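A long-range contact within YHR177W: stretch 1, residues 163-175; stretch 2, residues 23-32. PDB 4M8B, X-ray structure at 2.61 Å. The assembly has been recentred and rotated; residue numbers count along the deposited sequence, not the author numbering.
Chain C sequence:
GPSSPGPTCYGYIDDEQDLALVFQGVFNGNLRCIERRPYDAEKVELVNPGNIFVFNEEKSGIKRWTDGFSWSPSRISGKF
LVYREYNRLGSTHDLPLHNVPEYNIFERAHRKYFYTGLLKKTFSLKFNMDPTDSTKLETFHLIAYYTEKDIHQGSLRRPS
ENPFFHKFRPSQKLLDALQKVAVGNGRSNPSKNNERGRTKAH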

# COMPACT_ATOMS: atom_id res chain seq x y z
N PRO C 163 7.74 -12.09 13.68
CA PRO C 163 8.17 -13.48 13.57
C PRO C 163 7.40 -14.28 12.52
O PRO C 163 7.95 -15.23 11.97
CB PRO C 163 7.91 -14.05 14.98
CG PRO C 163 7.40 -12.89 15.82
CD PRO C 163 7.70 -11.63 15.08
N PHE C 164 6.15 -13.91 12.25
CA PHE C 164 5.35 -14.64 11.27
C PHE C 164 5.96 -14.58 9.87
O PHE C 164 5.82 -15.51 9.08
CB PHE C 164 3.91 -14.13 11.23
CG PHE C 164 3.08 -14.74 10.12
CD1 PHE C 164 2.49 -15.99 10.28
CD2 PHE C 164 2.91 -14.07 8.92
CE1 PHE C 164 1.74 -16.55 9.26
CE2 PHE C 164 2.16 -14.63 7.90
CZ PHE C 164 1.57 -15.87 8.07
N PHE C 165 6.64 -13.48 9.57
CA PHE C 165 7.20 -13.27 8.24
C PHE C 165 8.63 -13.80 8.09
O PHE C 165 9.20 -13.76 6.99
CB PHE C 165 7.16 -11.78 7.88
CG PHE C 165 5.77 -11.23 7.71
CD1 PHE C 165 5.01 -10.87 8.81
CD2 PHE C 165 5.23 -11.06 6.45
CE1 PHE C 165 3.73 -10.36 8.66
CE2 PHE C 165 3.95 -10.55 6.28
CZ PHE C 165 3.20 -10.20 7.39
N HIS C 166 9.21 -14.30 9.18
CA HIS C 166 10.60 -14.75 9.18
C HIS C 166 10.88 -15.80 8.12
O HIS C 166 11.93 -15.77 7.46
CB HIS C 166 11.01 -15.26 10.56
CG HIS C 166 11.29 -14.18 11.55
ND1 HIS C 166 11.40 -14.41 12.91
CD2 HIS C 166 11.50 -12.85 11.38
CE1 HIS C 166 11.66 -13.27 13.53
NE2 HIS C 166 11.73 -12.31 12.63
N LYS C 167 9.95 -16.73 7.94
CA LYS C 167 10.08 -17.79 6.94
C LYS C 167 9.92 -17.26 5.52
O LYS C 167 10.07 -18.01 4.55
CB LYS C 167 9.06 -18.89 7.20
CG LYS C 167 7.63 -18.39 7.31
CD LYS C 167 6.64 -19.52 7.50
CE LYS C 167 5.26 -18.98 7.80
NZ LYS C 167 5.25 -18.17 9.04
N PHE C 168 9.62 -15.98 5.39
CA PHE C 168 9.46 -15.36 4.07
C PHE C 168 10.72 -14.60 3.68
O PHE C 168 10.66 -13.62 2.93
CB PHE C 168 8.26 -14.42 4.06
CG PHE C 168 6.96 -15.10 4.40
CD1 PHE C 168 6.67 -16.35 3.88
CD2 PHE C 168 6.05 -14.51 5.26
CE1 PHE C 168 5.48 -16.99 4.19
CE2 PHE C 168 4.86 -15.14 5.58
CZ PHE C 168 4.58 -16.39 5.04
N ARG C 169 11.86 -15.06 4.20
CA ARG C 169 13.16 -14.49 3.86
C ARG C 169 13.30 -14.40 2.34
O ARG C 169 13.11 -15.39 1.64
CB ARG C 169 14.28 -15.36 4.44
CG ARG C 169 15.68 -14.79 4.29
CD ARG C 169 16.71 -15.90 4.33
NE ARG C 169 16.45 -16.90 3.30
CZ ARG C 169 16.91 -16.82 2.05
NH1 ARG C 169 17.66 -15.79 1.69
NH2 ARG C 169 16.62 -17.76 1.17
N PRO C 170 13.62 -13.20 1.84
CA PRO C 170 13.60 -12.85 0.41
C PRO C 170 14.72 -13.49 -0.41
O PRO C 170 15.87 -13.47 0.02
CB PRO C 170 13.79 -11.33 0.41
CG PRO C 170 13.57 -10.89 1.84
CD PRO C 170 13.99 -12.05 2.68
N SER C 171 14.39 -14.04 -1.57
CA SER C 171 15.40 -14.52 -2.51
C SER C 171 16.20 -13.32 -3.03
O SER C 171 15.68 -12.21 -3.07
CB SER C 171 14.76 -15.26 -3.68
OG SER C 171 14.07 -14.36 -4.53
N GLN C 172 17.45 -13.55 -3.41
CA GLN C 172 18.30 -12.46 -3.88
C GLN C 172 17.75 -11.82 -5.15
O GLN C 172 17.90 -10.61 -5.35
CB GLN C 172 19.73 -12.95 -4.11
CG GLN C 172 20.72 -11.82 -4.38
CD GLN C 172 20.87 -10.88 -3.19
OE1 GLN C 172 20.85 -11.30 -2.04
NE2 GLN C 172 21.01 -9.59 -3.48
N LYS C 173 17.11 -12.62 -5.99
CA LYS C 173 16.53 -12.11 -7.23
C LYS C 173 15.46 -11.07 -6.92
O LYS C 173 15.29 -10.10 -7.67
CB LYS C 173 15.94 -13.25 -8.07
CG LYS C 173 15.42 -12.79 -9.43
CD LYS C 173 15.01 -13.96 -10.33
CE LYS C 173 13.68 -14.57 -9.90
NZ LYS C 173 12.95 -15.18 -11.05
N LEU C 174 14.75 -11.26 -5.81
CA LEU C 174 13.74 -10.32 -5.37
C LEU C 174 14.38 -9.04 -4.84
O LEU C 174 13.96 -7.93 -5.16
CB LEU C 174 12.85 -10.95 -4.29
CG LEU C 174 11.66 -10.13 -3.79
CD1 LEU C 174 10.77 -9.74 -4.95
CD2 LEU C 174 10.87 -10.90 -2.74
N LEU C 175 15.43 -9.21 -4.03
CA LEU C 175 16.16 -8.07 -3.49
C LEU C 175 16.77 -7.21 -4.59
O LEU C 175 16.75 -5.98 -4.51
CB LEU C 175 17.24 -8.55 -2.51
CG LEU C 175 16.74 -8.95 -1.12
CD1 LEU C 175 17.86 -9.50 -0.25
CD2 LEU C 175 16.08 -7.77 -0.44
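Stretch 2 23-32: FQGVFNGNLR

Long-range contacts can combine an aromatic ring packed on a glycine with a polar side chain that meets a free backbone N-H. The contact between residues 163-175 and 23-32 of YHR177W illustrates this well, with at least 133 positions separating any two residues that touch. Stretch 2 enters as the end of a helix that begins earlier in the chain. Gly 29 is the first residue to leave helical geometry, with a positive phi (105°) that would jam a CB against the preceding carbonyl oxygen, and the chain then runs on as loop. Stretch 1 becomes helical at Gln 172. The two run broadly in opposite directions: the early residues of stretch 1 meet Asn 30 and Leu 31, whereas its later ones meet Phe 23, Gln 24 and Phe 27.

Along stretch 1, Pro 163 lies out of reach, and Phe 164 makes the first contact. Its CE2 lies 3.8 Å from Leu 31 CD2, which approaches the edge of the ring. Phe 165 meets the other methyl of the same leucine, with CE2 3.9 Å from Leu 31 CD1, so two successive aromatic residues pack on Leu 31. His 166 makes no contact. Lys 167 bends its side chain back so that NZ donates to Phe 164 O at 2.7 Å, and its CE passes 4.0 Å from Asn 30 ND2.

Phe 168 is the centre of the interface. The CA atoms come closest here, Phe 168 CA lying 5.1 Å from Gly 25 CA. Its CB points sideways, but the end of the side chain, with chi1 in the m well, comes nearer to stretch 2, where Gly 25 CA lies over one face, 3.6 Å from the centroid of the Phe 168 ring and 21° off the normal, in a CH-pi contact. Glycine permits this closeness: an ideal CB on Gly 25 would lie a tight 3.2 Å from Phe 168 CD2 and would clash with Leu 31 CD1 at 2.5 Å. Farther out, Phe 168 CZ reaches 3.3 Å from Asn 30 CB. The carbonyl also packs closely, Phe 168 O lying 3.2 Å from Gln 24 CB.

Beyond Arg 169, whose CB points away, the contact becomes polar. Ser 171 N donates to Gln 24 OE1 at 3.2 Å, nearly straight at 169°. Gln 24 OE1 also accepts from a water at 2.7 Å, and the O of that water lies 2.5 Å from Ser 171 OG, bridging the two side chains. Gln 24 NE2 donates to Asn 28 OD1 at 2.9 Å. Ser 171 also caps the following helix, its OG accepting a weak bond from Leu 174 N at 3.4 Å.

Leu 174 closes the contact, its CB pointing toward stretch 2. Leu 174 CD2 lies 4.0 Å from Phe 23 CB, and Leu 174 CD1 3.8 Å from Phe 27 CE2.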

# COMPACT_ATOMS: atom_id res chain seq x y z
N PHE C 23 6.06 -9.86 -0.42
CA PHE C 23 6.13 -10.42 -1.76
C PHE C 23 6.56 -11.89 -1.73
O PHE C 23 5.94 -12.73 -2.38
CB PHE C 23 7.09 -9.61 -2.63
CG PHE C 23 6.50 -8.32 -3.15
CD1 PHE C 23 5.20 -8.28 -3.62
CD2 PHE C 23 7.24 -7.16 -3.17
CE1 PHE C 23 4.66 -7.10 -4.11
CE2 PHE C 23 6.71 -5.98 -3.66
CZ PHE C 23 5.41 -5.95 -4.12
N GLN C 24 7.61 -12.20 -0.98
CA GLN C 24 8.10 -13.57 -0.88
C GLN C 24 7.01 -14.47 -0.30
O GLN C 24 6.81 -15.60 -0.76
CB GLN C 24 9.37 -13.65 -0.03
CG GLN C 24 10.05 -15.01 -0.05
CD GLN C 24 10.54 -15.40 -1.43
OE1 GLN C 24 11.26 -14.65 -2.08
NE2 GLN C 24 10.14 -16.59 -1.89
N GLY C 25 6.30 -13.96 0.70
CA GLY C 25 5.20 -14.69 1.30
C GLY C 25 4.10 -14.97 0.30
O GLY C 25 3.40 -15.99 0.40
N VAL C 26 3.93 -14.07 -0.66
CA VAL C 26 2.94 -14.25 -1.71
C VAL C 26 3.42 -15.25 -2.76
O VAL C 26 2.65 -16.09 -3.23
CB VAL C 26 2.59 -12.91 -2.40
CG1 VAL C 26 1.75 -13.15 -3.63
CG2 VAL C 26 1.85 -12.00 -1.43
N PHE C 27 4.70 -15.16 -3.12
CA PHE C 27 5.30 -16.09 -4.08
C PHE C 27 5.24 -17.53 -3.57
O PHE C 27 5.03 -18.46 -4.34
CB PHE C 27 6.76 -15.70 -4.37
CG PHE C 27 6.92 -14.35 -5.03
CD1 PHE C 27 5.83 -13.71 -5.60
CD2 PHE C 27 8.16 -13.75 -5.09
CE1 PHE C 27 5.98 -12.47 -6.22
CE2 PHE C 27 8.32 -12.51 -5.71
CZ PHE C 27 7.23 -11.87 -6.27
N ASN C 28 5.44 -17.70 -2.26
CA ASN C 28 5.39 -19.02 -1.64
C ASN C 28 3.96 -19.57 -1.54
O ASN C 28 3.75 -20.78 -1.56
CB ASN C 28 6.04 -18.99 -0.25
CG ASN C 28 7.55 -18.74 -0.31
OD1 ASN C 28 8.12 -18.56 -1.39
ND2 ASN C 28 8.19 -18.73 0.85
N GLY C 29 2.99 -18.67 -1.43
CA GLY C 29 1.59 -19.06 -1.38
C GLY C 29 0.96 -18.96 -0.01
O GLY C 29 -0.22 -19.26 0.16
N ASN C 30 1.75 -18.55 0.98
CA ASN C 30 1.24 -18.39 2.34
C ASN C 30 0.33 -17.18 2.45
O ASN C 30 -0.70 -17.22 3.12
CB ASN C 30 2.40 -18.23 3.33
CG ASN C 30 3.34 -19.42 3.32
OD1 ASN C 30 4.04 -19.67 2.34
ND2 ASN C 30 3.37 -20.15 4.43
N LEU C 31 0.72 -16.11 1.77
CA LEU C 31 -0.06 -14.88 1.75
C LEU C 31 -0.87 -14.82 0.46
O LEU C 31 -0.30 -14.88 -0.64
CB LEU C 31 0.87 -13.67 1.85
CG LEU C 31 1.84 -13.72 3.03
CD1 LEU C 31 2.71 -12.47 3.08
CD2 LEU C 31 1.06 -13.89 4.32
N ARG C 32 -2.18 -14.72 0.59
CA ARG C 32 -3.05 -14.81 -0.58
C ARG C 32 -3.29 -13.46 -1.26
O ARG C 32 -3.65 -12.48 -0.61
CB ARG C 32 -4.37 -15.49 -0.21
CG ARG C 32 -4.19 -16.96 0.16
CD ARG C 32 -5.52 -17.66 0.39
NE ARG C 32 -6.25 -17.09 1.52
CZ ARG C 32 -6.03 -17.41 2.79
NH1 ARG C 32 -5.10 -18.30 3.11
NH2 ARG C 32 -6.75 -16.83 3.75
O HOH W 1 11.60 -14.90 -4.70